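PDB 1V4V: UDP-N-Acetylglucosamine 2-Epimerase from Thermus thermophilus, which probably catalyses the epimerisation of UDP-N-acetylglucosamine at C2 of its sugar, interconverting it with UDP-N-acetylmannosamine. Local coordinates for residues Gln43-Leu48 against Ile57-Asn62; Thr204-Glu209 against Pro236-Pro241; Ala270-Ser275 against Gln286-Ala291. All blocks are in the same frame, centred on the assembly; numbering follows the deposited sequence. Where two conformers were deposited one is given.

Interaction 1 of 3, residues Gln43-Leu48 against Ile57-Asn62; sequences QHREQL and IQEDRN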
ATOM      1  N   GLN A  43      12.617 -18.481   2.139  1.00 33.92           N
ATOM      2  CA  GLN A  43      13.935 -18.994   2.506  1.00 38.59           C
ATOM      3  C   GLN A  43      14.143 -20.503   2.440  1.00 39.83           C
ATOM      4  O   GLN A  43      15.279 -20.964   2.382  1.00 42.84           O
ATOM      5  CB  GLN A  43      14.284 -18.549   3.927  1.00 39.63           C
ATOM      6  CG  GLN A  43      14.309 -17.053   4.155  1.00 43.04           C
ATOM      7  CD  GLN A  43      14.485 -16.706   5.623  1.00 46.15           C
ATOM      8  OE1 GLN A  43      13.665 -17.078   6.462  1.00 49.14           O
ATOM      9  NE2 GLN A  43      15.559 -15.992   5.940  1.00 47.65           N
ATOM     10  N   HIS A  44      13.067 -21.276   2.463  1.00 41.36           N
ATOM     11  CA  HIS A  44      13.212 -22.726   2.451  1.00 42.28           C
ATOM     12  C   HIS A  44      12.633 -23.375   1.203  1.00 43.18           C
ATOM     13  O   HIS A  44      11.532 -23.920   1.227  1.00 41.92           O
ATOM     14  CB  HIS A  44      12.557 -23.301   3.705  1.00 43.87           C
ATOM     15  CG  HIS A  44      12.950 -22.588   4.962  1.00 45.83           C
ATOM     16  ND1 HIS A  44      14.253 -22.528   5.405  1.00 46.71           N
ATOM     17  CD2 HIS A  44      12.215 -21.880   5.850  1.00 45.15           C
ATOM     18  CE1 HIS A  44      14.305 -21.808   6.513  1.00 47.14           C
ATOM     19  NE2 HIS A  44      13.083 -21.404   6.804  1.00 47.38           N
ATOM     20  N   ARG A  45      13.398 -23.314   0.118  1.00 45.23           N
ATOM     21  CA  ARG A  45      12.999 -23.876  -1.165  1.00 48.02           C
ATOM     22  C   ARG A  45      12.565 -25.335  -1.075  1.00 49.91           C
ATOM     23  O   ARG A  45      11.435 -25.679  -1.417  1.00 49.69           O
ATOM     24  CB  ARG A  45      14.156 -23.735  -2.160  1.00 49.65           C
ATOM     25  CG  ARG A  45      13.921 -24.361  -3.525  1.00 51.05           C
ATOM     26  CD  ARG A  45      15.061 -24.009  -4.476  1.00 53.11           C
ATOM     27  NE  ARG A  45      14.945 -24.682  -5.767  1.00 54.91           N
ATOM     28  CZ  ARG A  45      15.186 -25.975  -5.962  1.00 56.13           C
ATOM     29  NH1 ARG A  45      15.562 -26.743  -4.948  1.00 56.33           N
ATOM     30  NH2 ARG A  45      15.050 -26.500  -7.172  1.00 57.20           N
ATOM     31  N   GLU A  46      13.469 -26.188  -0.608  1.00 51.91           N
ATOM     32  CA  GLU A  46      13.193 -27.614  -0.493  1.00 54.15           C
ATOM     33  C   GLU A  46      12.003 -27.901   0.419  1.00 54.20           C
ATOM     34  O   GLU A  46      11.197 -28.791   0.142  1.00 54.47           O
ATOM     35  CB  GLU A  46      14.439 -28.340   0.026  1.00 56.65           C
ATOM     36  CG  GLU A  46      14.448 -29.843  -0.217  1.00 60.25           C
ATOM     37  CD  GLU A  46      14.234 -30.200  -1.678  1.00 61.51           C
ATOM     38  OE1 GLU A  46      13.072 -30.169  -2.137  1.00 62.69           O
ATOM     39  OE2 GLU A  46      15.229 -30.503  -2.371  1.00 63.70           O
ATOM     40  N   GLN A  47      11.890 -27.139   1.501  1.00 54.58           N
ATOM     41  CA  GLN A  47      10.801 -27.317   2.455  1.00 54.55           C
ATOM     42  C   GLN A  47       9.442 -27.004   1.835  1.00 54.35           C
ATOM     43  O   GLN A  47       8.489 -27.769   1.989  1.00 53.67           O
ATOM     44  CB  GLN A  47      11.031 -26.420   3.674  1.00 56.74           C
ATOM     45  CG  GLN A  47       9.986 -26.561   4.766  1.00 58.70           C
ATOM     46  CD  GLN A  47      10.222 -25.609   5.921  1.00 60.32           C
ATOM     47  OE1 GLN A  47      10.185 -24.389   5.753  1.00 60.11           O
ATOM     48  NE2 GLN A  47      10.470 -26.162   7.102  1.00 61.44           N
ATOM     49  N   LEU A  48       9.358 -25.876   1.137  1.00 53.50           N
ATOM     50  CA  LEU A  48       8.114 -25.464   0.496  1.00 52.84           C
ATOM     51  C   LEU A  48       7.835 -26.359  -0.709  1.00 52.54           C
ATOM     52  O   LEU A  48       6.684 -26.630  -1.051  1.00 50.84           O
ATOM     53  CB  LEU A  48       8.219 -24.001   0.058  1.00 52.59           C
ATOM     54  CG  LEU A  48       6.934 -23.292  -0.371  1.00 52.94           C
ATOM     55  CD1 LEU A  48       5.873 -23.440   0.706  1.00 52.66           C
ATOM     56  CD2 LEU A  48       7.235 -21.823  -0.626  1.00 52.69           C
ATOM     57  N   ILE A  57       1.846 -29.964  -7.171  1.00 31.58           N
ATOM     58  CA  ILE A  57       2.283 -28.693  -7.746  1.00 31.79           C
ATOM     59  C   ILE A  57       3.799 -28.538  -7.637  1.00 31.08           C
ATOM     60  O   ILE A  57       4.397 -28.895  -6.623  1.00 31.94           O
ATOM     61  CB  ILE A  57       1.600 -27.501  -7.021  1.00 30.38           C
ATOM     62  CG1 ILE A  57       0.089 -27.559  -7.239  1.00 29.14           C
ATOM     63  CG2 ILE A  57       2.151 -26.170  -7.541  1.00 30.93           C
ATOM     64  CD1 ILE A  57      -0.692 -26.550  -6.413  1.00 28.75           C
ATOM     65  N   GLN A  58       4.411 -28.010  -8.691  1.00 32.00           N
ATOM     66  CA  GLN A  58       5.854 -27.789  -8.725  1.00 33.19           C
ATOM     67  C   GLN A  58       6.055 -26.294  -8.948  1.00 32.46           C
ATOM     68  O   GLN A  58       5.221 -25.655  -9.589  1.00 31.78           O
ATOM     69  CB  GLN A  58       6.481 -28.554  -9.892  1.00 38.06           C
ATOM     70  CG  GLN A  58       5.750 -29.841 -10.256  1.00 44.56           C
ATOM     71  CD  GLN A  58       5.737 -30.855  -9.132  1.00 48.56           C
ATOM     72  OE1 GLN A  58       4.976 -31.825  -9.164  1.00 52.57           O
ATOM     73  NE2 GLN A  58       6.589 -30.645  -8.133  1.00 51.16           N
ATOM     74  N   GLU A  59       7.144 -25.729  -8.433  1.00 33.18           N
ATOM     75  CA  GLU A  59       7.370 -24.301  -8.639  1.00 32.82           C
ATOM     76  C   GLU A  59       8.051 -24.101  -9.982  1.00 32.34           C
ATOM     77  O   GLU A  59       8.693 -25.012 -10.505  1.00 32.75           O
ATOM     78  CB  GLU A  59       8.224 -23.692  -7.515  1.00 36.12           C
ATOM     79  CG  GLU A  59       9.732 -23.655  -7.753  1.00 36.88           C
ATOM     80  CD  GLU A  59      10.417 -24.955  -7.401  1.00 39.40           C
ATOM     81  OE1 GLU A  59      11.667 -24.982  -7.384  1.00 40.23           O
ATOM     82  OE2 GLU A  59       9.708 -25.947  -7.136  1.00 42.62           O
ATOM     83  N   ASP A  60       7.904 -22.906 -10.538  1.00 31.42           N
ATOM     84  CA  ASP A  60       8.496 -22.579 -11.828  1.00 31.39           C
ATOM     85  C   ASP A  60       9.760 -21.747 -11.679  1.00 31.39           C
ATOM     86  O   ASP A  60      10.653 -21.809 -12.522  1.00 31.60           O
ATOM     87  CB  ASP A  60       7.475 -21.830 -12.681  1.00 30.88           C
ATOM     88  CG  ASP A  60       6.309 -22.705 -13.086  1.00 33.84           C
ATOM     89  OD1 ASP A  60       6.489 -23.554 -13.985  1.00 33.29           O
ATOM     90  OD2 ASP A  60       5.218 -22.557 -12.500  1.00 33.62           O
ATOM     91  N   ARG A  61       9.836 -20.976 -10.599  1.00 29.78           N
ATOM     92  CA  ARG A  61      10.995 -20.126 -10.357  1.00 29.23           C
ATOM     93  C   ARG A  61      11.110 -19.806  -8.868  1.00 29.42           C
ATOM     94  O   ARG A  61      10.129 -19.895  -8.133  1.00 26.57           O
ATOM     95  CB  ARG A  61      10.863 -18.839 -11.177  1.00 31.04           C
ATOM     96  CG  ARG A  61      12.062 -17.907 -11.107  1.00 36.34           C
ATOM     97  CD  ARG A  61      12.134 -17.035 -12.352  1.00 37.02           C
ATOM     98  NE  ARG A  61      13.147 -15.990 -12.247  1.00 39.37           N
ATOM     99  CZ  ARG A  61      13.604 -15.291 -13.281  1.00 39.91           C
ATOM    100  NH1 ARG A  61      13.142 -15.534 -14.500  1.00 38.73           N
ATOM    101  NH2 ARG A  61      14.515 -14.343 -13.095  1.00 40.13           N
ATOM    102  N   ASN A  62      12.314 -19.450  -8.431  1.00 28.31           N
ATOM    103  CA  ASN A  62      12.561 -19.118  -7.030  1.00 30.28           C
ATOM    104  C   ASN A  62      13.379 -17.839  -6.929  1.00 29.30           C
ATOM    105  O   ASN A  62      14.271 -17.607  -7.742  1.00 27.74           O
ATOM    106  CB  ASN A  62      13.352 -20.233  -6.336  1.00 32.99           C
ATOM    107  CG  ASN A  62      12.681 -21.584  -6.436  1.00 39.33           C
ATOM    108  OD1 ASN A  62      12.604 -22.181  -7.513  1.00 43.87           O
ATOM    109  ND2 ASN A  62      12.190 -22.078  -5.306  1.00 40.53           N
TER
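Arg45 meets Glu59 and Asn62 in a small surface contact that joins a long salt bridge to packing of the arginine's aliphatic chain, on the N-terminal Rossmann-like domain of this GT-B fold. The three residues belong to a beta-alpha-beta unit: strand 34-40, helix 45-53 and the short strand 61-62, which lies parallel to strand 34-40 at the margin of the seven-stranded sheet. Arg45 opens the helix, right after its N-cap residue His44, whose O accepts the backbone bond from Leu48 N at 2.9 Å. With CG anti to the backbone N (chi1 176°) and the chain extended as far as NE, the arginine reaches across the side chains of Glu59 and Asn62. Its aliphatic part runs past the Asn62 side chain, with CD 3.9 Å from Asn62 CG, and the two chains cross at about a right angle. Asp60, just ahead of the strand, bonds through its carboxylate to the backbone N of Val38, which ties the start of strand 61-62 to its neighbour. Glu59 bends at chi2 and lifts its carboxylate toward the helix, where Arg49, one turn beyond Arg45, is its stronger salt-bridge partner. The two arginines thus share one anion, and this probably eases the proximity of their guanidinium groups. The link from Arg45 is long and acts through charge alone: the guanidinium and carboxylate planes stand 82° apart, and Glu59 OE1 sits well out of the guanidinium plane, 3.7 Å from Arg45 NE and equally 3.7 Å from Arg45 NH2, with neither N-H aimed at it.

Interaction 2 of 3, residues Thr204-Glu209 against Pro236-Pro241; sequences TMHRRE and PVHLNP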
ATOM      1  N   THR A 204      -7.996 -35.422  19.352  1.00 26.98           N
ATOM      2  CA  THR A 204      -6.850 -34.517  19.401  1.00 32.94           C
ATOM      3  C   THR A 204      -6.919 -33.624  20.654  1.00 35.75           C
ATOM      4  O   THR A 204      -7.913 -32.929  20.894  1.00 35.38           O
ATOM      5  CB  THR A 204      -6.791 -33.632  18.125  1.00 36.57           C
ATOM      6  OG1 THR A 204      -5.815 -34.166  17.223  1.00 37.06           O
ATOM      7  CG2 THR A 204      -6.456 -32.185  18.456  1.00 39.01           C
HETATM    8  N   MSE A 205      -5.881 -33.681  21.486  1.00 37.08           N
HETATM    9  CA  MSE A 205      -5.815 -32.844  22.699  1.00 38.58           C
HETATM   10  C   MSE A 205      -4.405 -32.293  22.827  1.00 41.68           C
HETATM   11  O   MSE A 205      -3.446 -33.062  22.969  1.00 42.65           O
HETATM   12  CB  MSE A 205      -6.145 -33.723  23.919  0.50 37.07           C
HETATM   13  CG  MSE A 205      -7.632 -34.139  24.045  0.50 35.71           C
HETATM   14 SE   MSE A 205      -8.087 -34.714  25.828  0.50 33.87          SE
HETATM   15  CE  MSE A 205      -7.212 -36.391  25.763  0.50 31.43           C
ATOM     16  N   HIS A 206      -4.259 -30.975  22.763  1.00 45.31           N
ATOM     17  CA  HIS A 206      -2.935 -30.363  22.880  1.00 48.36           C
ATOM     18  C   HIS A 206      -2.922 -28.892  23.292  1.00 48.40           C
ATOM     19  O   HIS A 206      -1.868 -28.256  23.251  1.00 49.36           O
ATOM     20  CB  HIS A 206      -2.148 -30.497  21.572  1.00 50.25           C
ATOM     21  CG  HIS A 206      -2.721 -29.698  20.441  1.00 53.05           C
ATOM     22  ND1 HIS A 206      -2.090 -28.589  19.916  1.00 54.66           N
ATOM     23  CD2 HIS A 206      -3.869 -29.842  19.739  1.00 54.63           C
ATOM     24  CE1 HIS A 206      -2.824 -28.089  18.938  1.00 55.62           C
ATOM     25  NE2 HIS A 206      -3.908 -28.831  18.809  1.00 55.18           N
ATOM     26  N   ARG A 207      -4.071 -28.349  23.682  1.00 48.00           N
ATOM     27  CA  ARG A 207      -4.125 -26.963  24.119  1.00 47.13           C
ATOM     28  C   ARG A 207      -3.299 -26.899  25.399  1.00 44.73           C
ATOM     29  O   ARG A 207      -3.601 -27.582  26.376  1.00 41.20           O
ATOM     30  CB  ARG A 207      -5.575 -26.548  24.388  1.00 49.53           C
ATOM     31  CG  ARG A 207      -5.753 -25.057  24.634  1.00 54.39           C
ATOM     32  CD  ARG A 207      -7.220 -24.686  24.784  1.00 57.55           C
ATOM     33  NE  ARG A 207      -7.396 -23.243  24.939  1.00 60.99           N
ATOM     34  CZ  ARG A 207      -7.071 -22.342  24.016  1.00 62.54           C
ATOM     35  NH1 ARG A 207      -6.549 -22.728  22.860  1.00 63.45           N
ATOM     36  NH2 ARG A 207      -7.267 -21.051  24.250  1.00 63.57           N
ATOM     37  N   ARG A 208      -2.256 -26.078  25.395  1.00 45.08           N
ATOM     38  CA  ARG A 208      -1.380 -25.972  26.552  1.00 46.35           C
ATOM     39  C   ARG A 208      -2.085 -25.750  27.885  1.00 44.37           C
ATOM     40  O   ARG A 208      -1.665 -26.302  28.898  1.00 42.63           O
ATOM     41  CB  ARG A 208      -0.342 -24.867  26.348  1.00 50.82           C
ATOM     42  CG  ARG A 208       0.833 -25.016  27.294  1.00 56.12           C
ATOM     43  CD  ARG A 208       1.563 -23.710  27.540  1.00 59.71           C
ATOM     44  NE  ARG A 208       2.650 -23.893  28.499  1.00 63.80           N
ATOM     45  CZ  ARG A 208       2.499 -24.425  29.709  1.00 65.86           C
ATOM     46  NH1 ARG A 208       1.303 -24.831  30.118  1.00 67.47           N
ATOM     47  NH2 ARG A 208       3.546 -24.558  30.513  1.00 67.12           N
ATOM     48  N   GLU A 209      -3.149 -24.949  27.895  1.00 43.57           N
ATOM     49  CA  GLU A 209      -3.865 -24.688  29.142  1.00 41.78           C
ATOM     50  C   GLU A 209      -4.573 -25.927  29.683  1.00 39.71           C
ATOM     51  O   GLU A 209      -4.815 -26.034  30.884  1.00 39.74           O
ATOM     52  CB  GLU A 209      -4.879 -23.549  28.969  1.00 44.41           C
ATOM     53  CG  GLU A 209      -6.050 -23.855  28.053  1.00 48.71           C
ATOM     54  CD  GLU A 209      -7.146 -22.810  28.156  1.00 51.70           C
ATOM     55  OE1 GLU A 209      -7.744 -22.682  29.244  1.00 52.81           O
ATOM     56  OE2 GLU A 209      -7.408 -22.112  27.155  1.00 53.53           O
ATOM     57  N   PRO A 236      -3.722 -38.981  17.385  1.00 26.06           N
ATOM     58  CA  PRO A 236      -2.320 -38.675  17.068  1.00 27.65           C
ATOM     59  C   PRO A 236      -1.863 -37.787  18.226  1.00 27.44           C
ATOM     60  O   PRO A 236      -2.224 -36.614  18.290  1.00 29.28           O
ATOM     61  CB  PRO A 236      -2.417 -37.895  15.756  1.00 27.92           C
ATOM     62  CG  PRO A 236      -3.740 -38.342  15.169  1.00 28.91           C
ATOM     63  CD  PRO A 236      -4.621 -38.378  16.389  1.00 25.58           C
ATOM     64  N   VAL A 237      -1.092 -38.350  19.150  1.00 27.95           N
ATOM     65  CA  VAL A 237      -0.641 -37.604  20.321  1.00 27.61           C
ATOM     66  C   VAL A 237       0.591 -36.735  20.084  1.00 29.86           C
ATOM     67  O   VAL A 237       1.590 -37.200  19.536  1.00 30.19           O
ATOM     68  CB  VAL A 237      -0.337 -38.565  21.489  1.00 26.14           C
ATOM     69  CG1 VAL A 237      -0.113 -37.779  22.775  1.00 26.11           C
ATOM     70  CG2 VAL A 237      -1.468 -39.555  21.651  1.00 27.12           C
ATOM     71  N   HIS A 238       0.527 -35.475  20.505  1.00 30.75           N
ATOM     72  CA  HIS A 238       1.673 -34.588  20.337  1.00 34.56           C
ATOM     73  C   HIS A 238       2.904 -35.133  21.065  1.00 34.67           C
ATOM     74  O   HIS A 238       2.785 -35.855  22.058  1.00 29.71           O
ATOM     75  CB  HIS A 238       1.341 -33.176  20.822  1.00 39.75           C
ATOM     76  CG  HIS A 238       0.607 -32.354  19.808  1.00 44.95           C
ATOM     77  ND1 HIS A 238      -0.702 -32.602  19.456  1.00 47.52           N
ATOM     78  CD2 HIS A 238       1.017 -31.322  19.034  1.00 46.99           C
ATOM     79  CE1 HIS A 238      -1.066 -31.760  18.505  1.00 47.60           C
ATOM     80  NE2 HIS A 238      -0.043 -30.973  18.230  1.00 48.35           N
ATOM     81  N   LEU A 239       4.084 -34.783  20.559  1.00 36.92           N
ATOM     82  CA  LEU A 239       5.349 -35.255  21.118  1.00 39.39           C
ATOM     83  C   LEU A 239       5.714 -34.759  22.514  1.00 40.15           C
ATOM     84  O   LEU A 239       6.490 -35.407  23.218  1.00 40.36           O
ATOM     85  CB  LEU A 239       6.492 -34.920  20.155  1.00 41.62           C
ATOM     86  CG  LEU A 239       6.449 -35.644  18.808  1.00 43.06           C
ATOM     87  CD1 LEU A 239       7.536 -35.102  17.897  1.00 45.02           C
ATOM     88  CD2 LEU A 239       6.625 -37.138  19.030  1.00 43.12           C
ATOM     89  N   ASN A 240       5.168 -33.614  22.912  1.00 39.36           N
ATOM     90  CA  ASN A 240       5.460 -33.053  24.227  1.00 40.22           C
ATOM     91  C   ASN A 240       5.359 -34.116  25.321  1.00 40.05           C
ATOM     92  O   ASN A 240       4.292 -34.691  25.546  1.00 37.81           O
ATOM     93  CB  ASN A 240       4.490 -31.914  24.542  1.00 43.89           C
ATOM     94  CG  ASN A 240       4.379 -30.915  23.411  1.00 47.14           C
ATOM     95  OD1 ASN A 240       3.893 -31.239  22.325  1.00 48.67           O
ATOM     96  ND2 ASN A 240       4.834 -29.690  23.656  1.00 49.99           N
ATOM     97  N   PRO A 241       6.476 -34.389  26.017  1.00 39.48           N
ATOM     98  CA  PRO A 241       6.496 -35.388  27.092  1.00 39.30           C
ATOM     99  C   PRO A 241       5.409 -35.152  28.143  1.00 37.13           C
ATOM    100  O   PRO A 241       4.858 -36.102  28.695  1.00 37.03           O
ATOM    101  CB  PRO A 241       7.902 -35.242  27.672  1.00 39.94           C
ATOM    102  CG  PRO A 241       8.711 -34.846  26.470  1.00 40.91           C
ATOM    103  CD  PRO A 241       7.819 -33.817  25.810  1.00 40.41           C
TER
HETATM  104  O   HOH W   1      -3.324 -34.195  19.717  1.00 35.95           O
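The loops that follow two adjacent parallel strands of the C-terminal Rossmann-like domain, 200-203 and 232-236, are joined here by a stacked pair of histidines, His206 and His238. Loops at the C-terminal ends of such strands commonly line the nucleotide-sugar cleft in GT-B proteins, and the position of this pair is consistent with that. The rings form an offset stack, centroids 4.2 Å apart and planes inclined by only 10°. The overlap is partial: CE1 of His238 lies over one face of the His206 ring, displaced toward its rim and 3.3 Å from His206 CG. In return CB of His206 makes a CH-pi contact over the face of the His238 ring, 3.6 Å from its centroid. With CG set between the backbone N and the carbonyl carbon (chi1 67°), the imidazole of His206 itself swings alongside that of His238. Asp281 anchors the loop, its carboxylate accepting the backbone N-H groups of both His206 and Arg207. At the edge of the His238 ring, in its plane, a water stands 3.1 Å from ND1; the same water donates to Pro236 O at 3.0 Å and accepts a weak bond from Met205 N. An alanine at His206 lacks the imidazole, and His238 would probably lose its stacking partner and be freer to turn about its own axis. Because the stack uses a face and the bridging water an edge, the two do not compete, and together they probably restrain both the tilt and the rotation of the His238 ring.

Interaction 3 of 3, residues Ala270-Ser275 against Gln286-Ala291; sequences ALMRAS and QEEGAA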
ATOM      1  N   ALA A 270      -7.343 -36.785   5.786  1.00 23.49           N
ATOM      2  CA  ALA A 270      -7.958 -38.023   5.324  1.00 23.48           C
ATOM      3  C   ALA A 270      -8.598 -38.761   6.502  1.00 21.82           C
ATOM      4  O   ALA A 270      -9.714 -39.266   6.396  1.00 24.15           O
ATOM      5  CB  ALA A 270      -6.911 -38.906   4.650  1.00 22.85           C
ATOM      6  N   LEU A 271      -7.886 -38.814   7.623  1.00 22.53           N
ATOM      7  CA  LEU A 271      -8.399 -39.481   8.816  1.00 22.08           C
ATOM      8  C   LEU A 271      -9.694 -38.819   9.277  1.00 21.93           C
ATOM      9  O   LEU A 271     -10.686 -39.490   9.556  1.00 20.69           O
ATOM     10  CB  LEU A 271      -7.367 -39.417   9.939  1.00 22.34           C
ATOM     11  CG  LEU A 271      -7.792 -39.979  11.299  1.00 22.57           C
ATOM     12  CD1 LEU A 271      -8.153 -41.460  11.173  1.00 23.23           C
ATOM     13  CD2 LEU A 271      -6.656 -39.790  12.284  1.00 20.83           C
HETATM   14  N   MSE A 272      -9.684 -37.493   9.368  1.00 22.69           N
HETATM   15  CA  MSE A 272     -10.879 -36.777   9.793  1.00 22.38           C
HETATM   16  C   MSE A 272     -12.046 -37.038   8.852  1.00 22.38           C
HETATM   17  O   MSE A 272     -13.166 -37.298   9.297  1.00 22.18           O
HETATM   18  CB  MSE A 272     -10.610 -35.269   9.868  1.00 23.99           C
HETATM   19  CG  MSE A 272      -9.677 -34.848  10.986  1.00 27.18           C
HETATM   20 SE   MSE A 272      -9.644 -32.907  11.158  1.00 33.36          SE
HETATM   21  CE  MSE A 272      -8.506 -32.514   9.657  1.00 35.93           C
ATOM     22  N   ARG A 273     -11.791 -36.970   7.549  1.00 22.00           N
ATOM     23  CA  ARG A 273     -12.841 -37.195   6.567  1.00 23.26           C
ATOM     24  C   ARG A 273     -13.467 -38.582   6.725  1.00 23.44           C
ATOM     25  O   ARG A 273     -14.660 -38.765   6.484  1.00 22.65           O
ATOM     26  CB  ARG A 273     -12.287 -37.034   5.149  1.00 27.51           C
ATOM     27  CG  ARG A 273     -13.361 -37.057   4.073  1.00 31.04           C
ATOM     28  CD  ARG A 273     -12.774 -36.876   2.681  1.00 36.92           C
ATOM     29  NE  ARG A 273     -11.956 -38.016   2.284  1.00 42.78           N
ATOM     30  CZ  ARG A 273     -11.433 -38.177   1.072  1.00 45.15           C
ATOM     31  NH1 ARG A 273     -11.640 -37.263   0.133  1.00 45.88           N
ATOM     32  NH2 ARG A 273     -10.713 -39.256   0.798  1.00 45.70           N
ATOM     33  N   ALA A 274     -12.663 -39.555   7.143  1.00 22.51           N
ATOM     34  CA  ALA A 274     -13.157 -40.921   7.328  1.00 22.52           C
ATOM     35  C   ALA A 274     -13.777 -41.146   8.706  1.00 22.88           C
ATOM     36  O   ALA A 274     -14.203 -42.257   9.024  1.00 23.85           O
ATOM     37  CB  ALA A 274     -12.016 -41.915   7.117  1.00 24.69           C
ATOM     38  N   SER A 275     -13.838 -40.097   9.519  1.00 21.05           N
ATOM     39  CA  SER A 275     -14.375 -40.218  10.872  1.00 20.07           C
ATOM     40  C   SER A 275     -15.813 -39.732  11.021  1.00 20.51           C
ATOM     41  O   SER A 275     -16.279 -38.882  10.262  1.00 20.29           O
ATOM     42  CB  SER A 275     -13.482 -39.457  11.855  1.00 20.88           C
ATOM     43  OG  SER A 275     -12.158 -39.971  11.841  1.00 22.80           O
ATOM     44  N   GLN A 286     -10.752 -27.700  14.743  1.00 25.86           N
ATOM     45  CA  GLN A 286     -12.204 -27.605  14.726  1.00 26.59           C
ATOM     46  C   GLN A 286     -12.628 -27.044  13.375  1.00 26.47           C
ATOM     47  O   GLN A 286     -13.591 -27.508  12.769  1.00 25.50           O
ATOM     48  CB  GLN A 286     -12.683 -26.703  15.870  1.00 28.87           C
ATOM     49  CG  GLN A 286     -14.162 -26.345  15.818  1.00 32.50           C
ATOM     50  CD  GLN A 286     -14.410 -25.027  15.115  1.00 34.77           C
ATOM     51  OE1 GLN A 286     -13.849 -23.997  15.494  1.00 36.47           O
ATOM     52  NE2 GLN A 286     -15.256 -25.045  14.089  1.00 36.92           N
ATOM     53  N   GLU A 287     -11.895 -26.049  12.889  1.00 25.60           N
ATOM     54  CA  GLU A 287     -12.219 -25.460  11.603  1.00 25.25           C
ATOM     55  C   GLU A 287     -11.960 -26.435  10.466  1.00 24.87           C
ATOM     56  O   GLU A 287     -12.667 -26.425   9.462  1.00 25.71           O
ATOM     57  CB  GLU A 287     -11.428 -24.166  11.395  1.00 28.66           C
ATOM     58  CG  GLU A 287     -11.918 -23.044  12.290  1.00 31.80           C
ATOM     59  CD  GLU A 287     -11.320 -21.702  11.929  1.00 37.84           C
ATOM     60  OE1 GLU A 287     -11.347 -21.343  10.730  1.00 39.89           O
ATOM     61  OE2 GLU A 287     -10.837 -21.006  12.844  1.00 40.02           O
ATOM     62  N   GLU A 288     -10.943 -27.276  10.617  1.00 25.61           N
ATOM     63  CA  GLU A 288     -10.652 -28.263   9.586  1.00 27.99           C
ATOM     64  C   GLU A 288     -11.786 -29.280   9.521  1.00 26.63           C
ATOM     65  O   GLU A 288     -12.206 -29.690   8.443  1.00 26.39           O
ATOM     66  CB  GLU A 288      -9.338 -28.981   9.878  1.00 30.87           C
ATOM     67  CG  GLU A 288      -8.102 -28.182   9.518  1.00 38.88           C
ATOM     68  CD  GLU A 288      -6.854 -29.036   9.540  1.00 43.18           C
ATOM     69  OE1 GLU A 288      -6.866 -30.104   8.892  1.00 45.84           O
ATOM     70  OE2 GLU A 288      -5.867 -28.641  10.197  1.00 45.99           O
ATOM     71  N   GLY A 289     -12.282 -29.689  10.682  1.00 26.58           N
ATOM     72  CA  GLY A 289     -13.376 -30.644  10.695  1.00 26.26           C
ATOM     73  C   GLY A 289     -14.562 -30.067   9.947  1.00 25.83           C
ATOM     74  O   GLY A 289     -15.191 -30.745   9.135  1.00 26.71           O
ATOM     75  N   ALA A 290     -14.859 -28.796  10.202  1.00 26.92           N
ATOM     76  CA  ALA A 290     -15.980 -28.132   9.545  1.00 25.72           C
ATOM     77  C   ALA A 290     -15.828 -28.073   8.025  1.00 27.23           C
ATOM     78  O   ALA A 290     -16.814 -28.148   7.290  1.00 26.55           O
ATOM     79  CB  ALA A 290     -16.153 -26.723  10.115  1.00 27.99           C
ATOM     80  N   ALA A 291     -14.594 -27.943   7.546  1.00 28.16           N
ATOM     81  CA  ALA A 291     -14.360 -27.886   6.104  1.00 26.26           C
ATOM     82  C   ALA A 291     -14.755 -29.217   5.468  1.00 27.57           C
ATOM     83  O   ALA A 291     -15.283 -29.264   4.357  1.00 27.21           O
ATOM     84  CB  ALA A 291     -12.885 -27.585   5.824  1.00 26.66           C
TER
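Selenomethionine Met272 lays its end against Glu288 and Gly289 of the next helix. The terminal CE comes closest, 3.0 Å from Glu288 OE1, a short approach for a methyl group and an oxygen, and it also rests 3.6 Å from Glu288 CB. A bend at chi3 (-77°) turns CE back onto the glutamate, whose chain, extended beyond CG, crosses the methionine at about a right angle. SE lies between the two residues, 4.1 Å from Glu288 CB and 4.2 Å from Gly289 N; the CA of Gly289 is 6.7 Å from the CA of Met272. The contact bridges helices 265-273 and 283-291, which come before and after strand 275-280 of the parallel sheet in the C-terminal alpha/beta domain. Leu292, just past the second helix, also touches Met272. Where the first helix gives way to the strand, Ser275 OG donates to Leu271 O at 2.8 Å from above the carbonyl plane and bonds as well to Thr202 OG1 on strand 200-203. On the far helix Ala291 packs on Val179 and Val182 of helix 177-188, while Glu287 OE1 is hydrogen-bonded to a bound glycerol, probably from the crystallisation liquor.

In the fold
Interaction 1 belongs to the N-terminal domain, interactions 2 and 3 to the C-terminal one, the two halves of the GT-B architecture whose intervening cleft probably receives the nucleotide sugar. The centre of interaction 1 lies about 30 Å from that of interaction 2 and about 27 Å from that of interaction 3. The latter two are neighbours: their centres are about 18 Å apart and their nearest atoms about 4 Å, without touching. Both are linked to strand 200-203, which leads into segment 204-209 and carries Thr202, whose hydroxyl is hydrogen-bonded to that of Ser275. The glycerol near Glu287 and Glu288 may mark a pocket beside interaction 3.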